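Local coordinates for ABC transporter, solute-binding protein (Staphylococcus aureus, PDB 6LKJ), which binds hexose 6-phosphates such as glucose 6-phosphate in the cleft between its two lobes, as a solute-binding protein of the ABC-transporter type, at residues Thr4-Tyr9 with Glu30-Ser35; Gly210-Val215 with Pro274-Ser279; Thr36-Ser41 with Pro134-Thr139. All blocks are in the same frame, centred on the assembly; numbering follows the deposited sequence.

Contact 1 (Thr4-Tyr9 with Glu30-Ser35); sequences TVYSPY and EIKHGS. With BGP (6-O-phosphono-beta-D-galactopyranose), chain B.
Lys32 lies alongside Tyr6 on one face of a parallel strand pair, and its CD meets the phenol at a slant, 3.9 Å from Tyr6 CE2. Both side chains leave the backbone with CG anti to the carbonyl carbon (chi1 -51° in Tyr6, -68° in Lys32), and since the two residues are paired across the sheet this shared setting carries them the same way. On the same face Thr4 CG2 crosses the lysine chain at 4.1 Å from Lys32 CG. The Tyr6 hydroxyl is gripped by Gly52 N and Glu46 OE1, which fixes the far end of the ring, while Leu43 of helix 36-44 packs against the same side chain.

Val5, Ser7, Ile31 and His33 occupy the other face. Here Ile31 CG2 rests on one face of the imidazole, 3.4 Å above its plane and displaced to the rim. At the edge of that ring, near its plane, His33 ND1 reaches Tyr9 O at 3.0 Å in a weak bond, bent to 128° at the hydrogen. Ser7 OG accepts from Tyr9 N at 3.1 Å, an ST turn that draws the chain round after the strand; Met56 O is its further partner.

Between the faces, the backbone bonds Val5 N to Glu30 O, Lys32 N to Val5 O and Ser7 N to Lys32 O keep the strands in step. Past them Pro8 CA approaches Gly34 O at 3.2 Å, and the residues following the strands border the sugar phosphate: Pro8 CB is 3.3 Å from O6 of the ligand, and Tyr9 CE1 is 3.3 Å from its O3. Strand 2-7, helix 11-25 and strand 28-33 thus form a beta-alpha-beta crossover whose C-terminal strand ends border the ligand cleft, the arrangement of a periplasmic-binding-protein lobe.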
loop_
_atom_site.group_PDB
_atom_site.type_symbol
_atom_site.label_atom_id
_atom_site.label_comp_id
_atom_site.label_asym_id
_atom_site.label_seq_id
_atom_site.Cartn_x
_atom_site.Cartn_y
_atom_site.Cartn_z
ATOM N N THR A 4 -8.878 -18.128 4.813
ATOM C CA THR A 4 -7.685 -17.761 4.057
ATOM C C THR A 4 -7.772 -16.308 3.601
ATOM O O THR A 4 -8.799 -15.879 3.065
ATOM C CB THR A 4 -7.502 -18.687 2.851
ATOM O OG1 THR A 4 -7.189 -20.007 3.312
ATOM C CG2 THR A 4 -6.376 -18.191 1.956
ATOM N N VAL A 5 -6.689 -15.560 3.808
ATOM C CA VAL A 5 -6.624 -14.142 3.476
ATOM C C VAL A 5 -5.502 -13.923 2.469
ATOM O O VAL A 5 -4.361 -14.335 2.705
ATOM C CB VAL A 5 -6.396 -13.279 4.733
ATOM C CG1 VAL A 5 -6.209 -11.816 4.353
ATOM C CG2 VAL A 5 -7.552 -13.438 5.712
ATOM N N TYR A 6 -5.828 -13.281 1.346
ATOM C CA TYR A 6 -4.820 -12.768 0.426
ATOM C C TYR A 6 -4.399 -11.380 0.887
ATOM O O TYR A 6 -5.252 -10.523 1.144
ATOM C CB TYR A 6 -5.349 -12.677 -1.007
ATOM C CG TYR A 6 -5.994 -13.919 -1.576
ATOM C CD1 TYR A 6 -7.335 -14.199 -1.341
ATOM C CD2 TYR A 6 -5.278 -14.784 -2.393
ATOM C CE1 TYR A 6 -7.934 -15.325 -1.877
ATOM C CE2 TYR A 6 -5.871 -15.912 -2.935
ATOM C CZ TYR A 6 -7.199 -16.176 -2.674
ATOM O OH TYR A 6 -7.794 -17.295 -3.208
ATOM N N SER A 7 -3.088 -11.146 0.973
ATOM C CA SER A 7 -2.655 -9.821 1.388
ATOM C C SER A 7 -1.276 -9.463 0.852
ATOM O O SER A 7 -0.320 -10.225 1.071
ATOM C CB SER A 7 -2.652 -9.705 2.912
ATOM O OG SER A 7 -2.265 -8.402 3.312
ATOM N N PRO A 8 -1.142 -8.330 0.155
ATOM C CA PRO A 8 0.198 -7.827 -0.182
ATOM C C PRO A 8 0.933 -7.218 1.001
ATOM O O PRO A 8 2.110 -6.866 0.854
ATOM C CB PRO A 8 -0.085 -6.775 -1.263
ATOM C CG PRO A 8 -1.475 -6.313 -0.973
ATOM C CD PRO A 8 -2.209 -7.522 -0.459
ATOM N N TYR A 9 0.283 -7.076 2.155
ATOM C CA TYR A 9 0.963 -6.586 3.346
ATOM C C TYR A 9 2.075 -7.540 3.764
ATOM O O TYR A 9 2.034 -8.740 3.480
ATOM C CB TYR A 9 -0.020 -6.434 4.507
ATOM C CG TYR A 9 -0.953 -5.252 4.420
ATOM C CD1 TYR A 9 -0.470 -3.971 4.183
ATOM C CD2 TYR A 9 -2.321 -5.417 4.597
ATOM C CE1 TYR A 9 -1.327 -2.891 4.115
ATOM C CE2 TYR A 9 -3.180 -4.346 4.535
ATOM C CZ TYR A 9 -2.682 -3.087 4.292
ATOM O OH TYR A 9 -3.543 -2.021 4.227
ATOM N N GLU A 30 -4.921 -18.338 7.664
ATOM C CA GLU A 30 -3.715 -18.479 6.864
ATOM C C GLU A 30 -3.645 -17.336 5.859
ATOM O O GLU A 30 -4.671 -16.862 5.364
ATOM C CB GLU A 30 -3.683 -19.831 6.144
ATOM C CG GLU A 30 -3.822 -21.026 7.081
ATOM C CD GLU A 30 -3.598 -22.353 6.380
ATOM O OE1 GLU A 30 -3.759 -22.412 5.144
ATOM O OE2 GLU A 30 -3.263 -23.341 7.069
ATOM N N ILE A 31 -2.426 -16.889 5.567
ATOM C CA ILE A 31 -2.197 -15.722 4.724
ATOM C C ILE A 31 -1.452 -16.158 3.470
ATOM O O ILE A 31 -0.466 -16.899 3.553
ATOM C CB ILE A 31 -1.409 -14.628 5.469
ATOM C CG1 ILE A 31 -2.010 -14.384 6.855
ATOM C CG2 ILE A 31 -1.391 -13.341 4.660
ATOM C CD1 ILE A 31 -1.160 -13.496 7.740
ATOM N N LYS A 32 -1.923 -15.695 2.314
ATOM C CA LYS A 32 -1.232 -15.869 1.040
ATOM C C LYS A 32 -0.619 -14.526 0.660
ATOM O O LYS A 32 -1.342 -13.564 0.385
ATOM C CB LYS A 32 -2.188 -16.369 -0.042
ATOM C CG LYS A 32 -2.691 -17.786 0.181
ATOM C CD LYS A 32 -3.426 -18.319 -1.042
ATOM C CE LYS A 32 -2.483 -18.491 -2.224
ATOM N NZ LYS A 32 -2.741 -19.760 -2.962
ATOM N N HIS A 33 0.709 -14.463 0.653
ATOM C CA HIS A 33 1.443 -13.229 0.415
ATOM C C HIS A 33 1.857 -13.108 -1.048
ATOM O O HIS A 33 1.945 -14.096 -1.782
ATOM C CB HIS A 33 2.685 -13.160 1.307
ATOM C CG HIS A 33 2.379 -12.973 2.761
ATOM N ND1 HIS A 33 1.955 -11.771 3.285
ATOM C CD2 HIS A 33 2.444 -13.835 3.803
ATOM C CE1 HIS A 33 1.770 -11.900 4.586
ATOM N NE2 HIS A 33 2.059 -13.143 4.926
ATOM N N GLY A 34 2.123 -11.877 -1.460
ATOM C CA GLY A 34 2.594 -11.612 -2.806
ATOM C C GLY A 34 2.317 -10.183 -3.204
ATOM O O GLY A 34 1.676 -9.421 -2.481
ATOM N N SER A 35 2.834 -9.820 -4.377
ATOM C CA SER A 35 2.514 -8.521 -4.953
ATOM C C SER A 35 1.016 -8.427 -5.215
ATOM O O SER A 35 0.345 -9.432 -5.465
ATOM C CB SER A 35 3.298 -8.299 -6.248
ATOM O OG SER A 35 4.693 -8.432 -6.033
HETATM C C1 BGP B . 1.449 -0.243 -0.417
HETATM C C2 BGP B . -0.025 -0.429 -0.100
HETATM C C3 BGP B . -0.233 -1.601 0.792
HETATM C C4 BGP B . 0.365 -2.851 0.209
HETATM C C5 BGP B . 1.845 -2.648 -0.115
HETATM C C6 BGP B . 2.414 -3.878 -0.744
HETATM O O1 BGP B . 1.610 0.780 -1.282
HETATM O O2 BGP B . -0.531 0.764 0.547
HETATM O O3 BGP B . -1.646 -1.815 0.984
HETATM O O4 BGP B . -0.349 -3.163 -0.997
HETATM O O5 BGP B . 2.034 -1.500 -1.015
HETATM O O6 BGP B . 1.801 -4.106 -1.962
HETATM P P BGP B . 2.742 -4.268 -3.304
HETATM O O1P BGP B . 3.427 -2.962 -3.613
HETATM O O2P BGP B . 1.861 -4.663 -4.467
HETATM O O3P BGP B . 3.773 -5.339 -3.073
HETATM O O HOH W 1 3.076 -9.846 1.058
#

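Contact 2 (Gly210-Val215 with Pro274-Ser279); sequences GTMLNV and PLIPKS. With BGP (6-O-phosphono-beta-D-galactopyranose), chain B.
Ile276 lays its CG1-CD1 branch over one face of the flat peptide that joins Gly210 to Thr211: CG1 sits above Gly210 C at 3.4 Å and CD1 above Gly210 O at 3.6 Å. With no side chain on Gly210, the isoleucine can come down this closely. At the nitrogen end of the same peptide, Thr211 N donates to Pro274 O across a short 2.6 Å. The second flat group, the carbonyl of Thr211, receives Ile276 N at 3.0 Å from above its plane, 47° out of it, and so not along a lone pair. These two bonds form an isolated beta bridge centred on Thr211 and Leu275, which ties the run-in to strand 213-221 to the loop between strand 253-254 and helix 286-292.

Apolar side chains close in on both flanks of the bridge. Met212 sets out with CG anti to its backbone N, then bends at both following torsions (chi2 73°, with chi3 of the same sign), and the methyl CE ends crosswise against Ile276 CD1 at 3.8 Å. Ile276 also touches Ala146 and Ser149, so helix 138-151 packs against the same side chain. Further along, one branch of Leu275 returns to the strand, its CD2 lying 3.8 Å from Leu213 CB. A water completes the join, accepting from Leu213 N at 2.9 Å and donating to Ile276 O.

Backbone pairing of Met212 with Thr100 and of Asn214 with Met98 then takes the strand into the main sheet beside strand 93-105. There the carboxamide of Asn214 is held from two ends: OD1 accepts from Gln142 NE2, while ND2 gives a hydrogen to O2 of the bound galactose 6-phosphate at 3.1 Å, in a nearly straight bond of 171°.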
loop_
_atom_site.group_PDB
_atom_site.type_symbol
_atom_site.label_atom_id
_atom_site.label_comp_id
_atom_site.label_asym_id
_atom_site.label_seq_id
_atom_site.Cartn_x
_atom_site.Cartn_y
_atom_site.Cartn_z
ATOM N N GLY A 210 4.362 16.309 -4.407
ATOM C CA GLY A 210 3.072 15.671 -4.254
ATOM C C GLY A 210 3.193 14.214 -3.860
ATOM O O GLY A 210 3.758 13.405 -4.604
ATOM N N THR A 211 2.658 13.870 -2.694
ATOM C CA THR A 211 2.736 12.521 -2.152
ATOM C C THR A 211 1.425 11.792 -2.423
ATOM O O THR A 211 0.352 12.276 -2.047
ATOM C CB THR A 211 3.022 12.557 -0.651
ATOM O OG1 THR A 211 4.268 13.228 -0.413
ATOM C CG2 THR A 211 3.083 11.149 -0.084
ATOM N N MET A 212 1.514 10.631 -3.068
ATOM C CA MET A 212 0.327 9.823 -3.310
ATOM C C MET A 212 -0.101 9.125 -2.024
ATOM O O MET A 212 0.721 8.521 -1.330
ATOM C CB MET A 212 0.600 8.791 -4.405
ATOM C CG MET A 212 -0.539 7.808 -4.621
ATOM S SD MET A 212 -1.950 8.572 -5.443
ATOM C CE MET A 212 -1.163 9.156 -6.940
ATOM N N LEU A 213 -1.389 9.211 -1.706
ATOM C CA LEU A 213 -1.957 8.568 -0.528
ATOM C C LEU A 213 -2.776 7.363 -0.967
ATOM O O LEU A 213 -3.782 7.514 -1.669
ATOM C CB LEU A 213 -2.823 9.543 0.271
ATOM C CG LEU A 213 -3.455 8.955 1.536
ATOM C CD1 LEU A 213 -2.382 8.531 2.527
ATOM C CD2 LEU A 213 -4.418 9.946 2.177
ATOM N N ASN A 214 -2.343 6.173 -0.556
ATOM C CA ASN A 214 -3.075 4.953 -0.862
ATOM C C ASN A 214 -4.235 4.782 0.109
ATOM O O ASN A 214 -4.060 4.912 1.325
ATOM C CB ASN A 214 -2.158 3.732 -0.778
ATOM C CG ASN A 214 -1.033 3.769 -1.786
ATOM O OD1 ASN A 214 -1.019 4.599 -2.696
ATOM N ND2 ASN A 214 -0.082 2.855 -1.633
ATOM N N VAL A 215 -5.413 4.489 -0.425
ATOM C CA VAL A 215 -6.553 4.059 0.375
ATOM C C VAL A 215 -6.613 2.542 0.249
ATOM O O VAL A 215 -7.164 2.007 -0.719
ATOM C CB VAL A 215 -7.857 4.725 -0.070
ATOM C CG1 VAL A 215 -8.999 4.313 0.850
ATOM C CG2 VAL A 215 -7.702 6.237 -0.082
ATOM N N PRO A 274 2.552 16.781 1.857
ATOM C CA PRO A 274 2.048 17.384 0.617
ATOM C C PRO A 274 1.337 16.364 -0.258
ATOM O O PRO A 274 1.914 15.844 -1.219
ATOM C CB PRO A 274 3.318 17.923 -0.054
ATOM C CG PRO A 274 4.414 17.065 0.480
ATOM C CD PRO A 274 4.022 16.694 1.882
ATOM N N LEU A 275 0.083 16.070 0.071
ATOM C CA LEU A 275 -0.676 15.079 -0.675
ATOM C C LEU A 275 -1.034 15.602 -2.061
ATOM O O LEU A 275 -1.302 16.793 -2.243
ATOM C CB LEU A 275 -1.948 14.706 0.085
ATOM C CG LEU A 275 -1.765 14.133 1.490
ATOM C CD1 LEU A 275 -3.091 14.107 2.232
ATOM C CD2 LEU A 275 -1.159 12.739 1.416
ATOM N N ILE A 276 -1.032 14.706 -3.043
ATOM C CA ILE A 276 -1.545 15.036 -4.369
ATOM C C ILE A 276 -3.051 15.214 -4.250
ATOM O O ILE A 276 -3.745 14.289 -3.801
ATOM C CB ILE A 276 -1.211 13.948 -5.402
ATOM C CG1 ILE A 276 0.297 13.730 -5.500
ATOM C CG2 ILE A 276 -1.798 14.316 -6.755
ATOM C CD1 ILE A 276 0.666 12.422 -6.144
ATOM N N PRO A 277 -3.604 16.369 -4.615
ATOM C CA PRO A 277 -5.060 16.527 -4.559
ATOM C C PRO A 277 -5.765 15.627 -5.566
ATOM O O PRO A 277 -5.229 15.301 -6.629
ATOM C CB PRO A 277 -5.273 18.012 -4.877
ATOM C CG PRO A 277 -4.011 18.453 -5.565
ATOM C CD PRO A 277 -2.915 17.626 -4.964
ATOM N N LYS A 278 -6.979 15.210 -5.199
ATOM C CA LYS A 278 -7.781 14.360 -6.068
ATOM C C LYS A 278 -7.961 15.000 -7.445
ATOM O O LYS A 278 -7.952 14.297 -8.461
ATOM C CB LYS A 278 -9.139 14.072 -5.396
ATOM C CG LYS A 278 -9.111 13.320 -4.019
ATOM C CD LYS A 278 -8.483 14.105 -2.847
ATOM C CE LYS A 278 -8.908 15.557 -2.793
ATOM N NZ LYS A 278 -8.003 16.330 -1.904
ATOM N N SER A 279 -8.067 16.332 -7.500
ATOM C CA SER A 279 -8.243 17.039 -8.768
ATOM C C SER A 279 -7.033 16.925 -9.696
ATOM O O SER A 279 -7.161 17.193 -10.899
ATOM C CB SER A 279 -8.552 18.512 -8.498
ATOM O OG SER A 279 -7.766 19.004 -7.422
HETATM C C1 BGP B . 1.449 -0.243 -0.417
HETATM C C2 BGP B . -0.025 -0.429 -0.100
HETATM C C3 BGP B . -0.233 -1.601 0.792
HETATM C C4 BGP B . 0.365 -2.851 0.209
HETATM C C5 BGP B . 1.845 -2.648 -0.115
HETATM C C6 BGP B . 2.414 -3.878 -0.744
HETATM O O1 BGP B . 1.610 0.780 -1.282
HETATM O O2 BGP B . -0.531 0.764 0.547
HETATM O O3 BGP B . -1.646 -1.815 0.984
HETATM O O4 BGP B . -0.349 -3.163 -0.997
HETATM O O5 BGP B . 2.034 -1.500 -1.015
HETATM O O6 BGP B . 1.801 -4.106 -1.962
HETATM P P BGP B . 2.742 -4.268 -3.304
HETATM O O1P BGP B . 3.427 -2.962 -3.613
HETATM O O2P BGP B . 1.861 -4.663 -4.467
HETATM O O3P BGP B . 3.773 -5.339 -3.073
HETATM O O HOH W 2 -3.074 11.174 -3.048
#

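Contact 3 (Thr36-Ser41 with Pro134-Thr139); sequences TQVLLS and PNTTTT. With BGP (6-O-phosphono-beta-D-galactopyranose), chain B.
Thr36 and Thr138 stand in the first turns of two helices, 36-44 and 138-151, whose N-terminal ends converge on the phosphate of the ligand; anion binding at helix N-termini is a recurring device of binding proteins. The phosphate oxygen O2P is gripped from both helices. Thr36 N donates to it at 3.0 Å and Thr36 OG1 at 2.7 Å, a pairing made possible because the hydroxyl lies beside its own backbone N (chi1 -60°). From the other helix Thr138 N reaches the same O2P at 2.7 Å, while Thr139 bonds O1P through both N and OG1, the latter at 2.8 Å.

The two segments also meet directly. Thr36 OG1 and Thr138 OG1 are 2.8 Å apart, their side chains crossing at an angle. In the loop that leads into helix 138-151, Thr136 O accepts from Gln37 N at 3.0 Å, and Val38 CG2 lies alongside Thr136 CB at 4.0 Å. One water accepts from Gln37 NE2 at 2.9 Å and bonds Thr138 OG1; the same amide nitrogen also reaches Thr63 O. Thr137 caps its helix, with OG1 serving Gly140 N.

Neither segment brings a cationic side chain, so here the phosphate charge is met by peptide N-H groups, hydroxyls and probably the positive ends of two helix dipoles.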
loop_
_atom_site.group_PDB
_atom_site.type_symbol
_atom_site.label_atom_id
_atom_site.label_comp_id
_atom_site.label_asym_id
_atom_site.label_seq_id
_atom_site.Cartn_x
_atom_site.Cartn_y
_atom_site.Cartn_z
ATOM N N THR A 36 0.490 -7.200 -5.147
ATOM C CA THR A 36 -0.954 -6.992 -5.218
ATOM C C THR A 36 -1.548 -7.618 -6.475
ATOM O O THR A 36 -2.438 -8.473 -6.400
ATOM C CB THR A 36 -1.278 -5.499 -5.170
ATOM O OG1 THR A 36 -0.792 -4.934 -3.945
ATOM C CG2 THR A 36 -2.782 -5.284 -5.260
ATOM N N GLN A 37 -1.061 -7.205 -7.646
ATOM C CA GLN A 37 -1.631 -7.700 -8.893
ATOM C C GLN A 37 -1.303 -9.164 -9.145
ATOM O O GLN A 37 -2.049 -9.834 -9.866
ATOM C CB GLN A 37 -1.157 -6.840 -10.065
ATOM C CG GLN A 37 -1.697 -5.419 -10.033
ATOM C CD GLN A 37 -3.213 -5.373 -9.976
ATOM O OE1 GLN A 37 -3.898 -6.068 -10.727
ATOM N NE2 GLN A 37 -3.746 -4.553 -9.077
ATOM N N VAL A 38 -0.211 -9.675 -8.574
ATOM C CA VAL A 38 0.087 -11.100 -8.693
ATOM C C VAL A 38 -0.939 -11.919 -7.920
ATOM O O VAL A 38 -1.447 -12.933 -8.412
ATOM C CB VAL A 38 1.521 -11.390 -8.213
ATOM C CG1 VAL A 38 1.772 -12.893 -8.164
ATOM C CG2 VAL A 38 2.533 -10.707 -9.120
ATOM N N LEU A 39 -1.259 -11.489 -6.695
ATOM C CA LEU A 39 -2.298 -12.158 -5.920
ATOM C C LEU A 39 -3.637 -12.111 -6.644
ATOM O O LEU A 39 -4.374 -13.104 -6.671
ATOM C CB LEU A 39 -2.421 -11.516 -4.537
ATOM C CG LEU A 39 -1.241 -11.658 -3.573
ATOM C CD1 LEU A 39 -1.418 -10.725 -2.387
ATOM C CD2 LEU A 39 -1.094 -13.097 -3.103
ATOM N N LEU A 40 -3.967 -10.963 -7.241
ATOM C CA LEU A 40 -5.239 -10.826 -7.942
ATOM C C LEU A 40 -5.281 -11.699 -9.189
ATOM O O LEU A 40 -6.326 -12.272 -9.519
ATOM C CB LEU A 40 -5.482 -9.362 -8.302
ATOM C CG LEU A 40 -5.812 -8.432 -7.133
ATOM C CD1 LEU A 40 -5.651 -6.977 -7.542
ATOM C CD2 LEU A 40 -7.218 -8.696 -6.622
ATOM N N SER A 41 -4.155 -11.809 -9.900
ATOM C CA SER A 41 -4.112 -12.662 -11.084
ATOM C C SER A 41 -4.159 -14.136 -10.703
ATOM O O SER A 41 -4.867 -14.924 -11.342
ATOM C CB SER A 41 -2.862 -12.355 -11.907
ATOM O OG SER A 41 -2.902 -11.033 -12.416
ATOM N N PRO A 134 5.752 -1.504 -11.668
ATOM C CA PRO A 134 4.411 -0.898 -11.677
ATOM C C PRO A 134 3.342 -1.782 -12.298
ATOM O O PRO A 134 2.151 -1.503 -12.106
ATOM C CB PRO A 134 4.610 0.384 -12.495
ATOM C CG PRO A 134 5.784 0.089 -13.372
ATOM C CD PRO A 134 6.687 -0.808 -12.571
ATOM N N ASN A 135 3.723 -2.830 -13.033
ATOM C CA ASN A 135 2.739 -3.724 -13.629
ATOM C C ASN A 135 2.183 -4.721 -12.622
ATOM O O ASN A 135 1.056 -5.199 -12.789
ATOM C CB ASN A 135 3.353 -4.480 -14.810
ATOM C CG ASN A 135 3.839 -3.555 -15.909
ATOM O OD1 ASN A 135 3.069 -2.770 -16.461
ATOM N ND2 ASN A 135 5.122 -3.649 -16.237
ATOM N N THR A 136 2.948 -5.045 -11.577
ATOM C CA THR A 136 2.566 -6.090 -10.639
ATOM C C THR A 136 2.303 -5.598 -9.224
ATOM O O THR A 136 1.638 -6.306 -8.461
ATOM C CB THR A 136 3.652 -7.174 -10.580
ATOM O OG1 THR A 136 4.901 -6.576 -10.209
ATOM C CG2 THR A 136 3.803 -7.861 -11.932
ATOM N N THR A 137 2.796 -4.421 -8.852
ATOM C CA THR A 137 2.739 -3.963 -7.473
ATOM C C THR A 137 1.836 -2.745 -7.335
ATOM O O THR A 137 1.659 -1.966 -8.277
ATOM C CB THR A 137 4.135 -3.615 -6.945
ATOM O OG1 THR A 137 4.634 -2.465 -7.640
ATOM C CG2 THR A 137 5.091 -4.783 -7.148
ATOM N N THR A 138 1.263 -2.591 -6.140
ATOM C CA THR A 138 0.544 -1.365 -5.815
ATOM C C THR A 138 1.506 -0.195 -5.661
ATOM O O THR A 138 1.245 0.904 -6.166
ATOM C CB THR A 138 -0.271 -1.560 -4.535
ATOM O OG1 THR A 138 -1.433 -2.345 -4.819
ATOM C CG2 THR A 138 -0.700 -0.217 -3.953
ATOM N N THR A 139 2.635 -0.423 -4.985
ATOM C CA THR A 139 3.557 0.664 -4.670
ATOM C C THR A 139 4.184 1.245 -5.931
ATOM O O THR A 139 4.223 2.468 -6.110
ATOM C CB THR A 139 4.638 0.166 -3.712
ATOM O OG1 THR A 139 4.018 -0.457 -2.580
ATOM C CG2 THR A 139 5.507 1.319 -3.240
HETATM C C1 BGP B . 1.449 -0.243 -0.417
HETATM C C2 BGP B . -0.025 -0.429 -0.100
HETATM C C3 BGP B . -0.233 -1.601 0.792
HETATM C C4 BGP B . 0.365 -2.851 0.209
HETATM C C5 BGP B . 1.845 -2.648 -0.115
HETATM C C6 BGP B . 2.414 -3.878 -0.744
HETATM O O1 BGP B . 1.610 0.780 -1.282
HETATM O O2 BGP B . -0.531 0.764 0.547
HETATM O O3 BGP B . -1.646 -1.815 0.984
HETATM O O4 BGP B . -0.349 -3.163 -0.997
HETATM O O5 BGP B . 2.034 -1.500 -1.015
HETATM O O6 BGP B . 1.801 -4.106 -1.962
HETATM P P BGP B . 2.742 -4.268 -3.304
HETATM O O1P BGP B . 3.427 -2.962 -3.613
HETATM O O2P BGP B . 1.861 -4.663 -4.467
HETATM O O3P BGP B . 3.773 -5.339 -3.073
HETATM O O HOH W 3 -2.479 -2.573 -7.415
#

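In the fold
All three contacts reach one ligand, at largely different parts of it. Contact 3 holds the phosphate and, through Thr139 OG1, also the sugar O1; contact 2 sends Asn214 to the sugar O2, and contact 1 borders the ring and its phosphoester with Pro8 and Tyr9. Contacts 1 and 3 are neighbours, their centres about 12 Å apart: strand 28-33 leads through Gly34 and Ser35 into helix 36-44, and Pro8 CB packs 3.3 Å from Thr36 OG1. Contacts 2 and 3, about 20 Å apart between centres, meet where Asn214 ND2 lies 3.9 Å from Thr138 CG2. Contacts 1 and 2 do not touch; their centres are about 26 Å apart on opposite sides of the chain's centre, and the ligand bridges them.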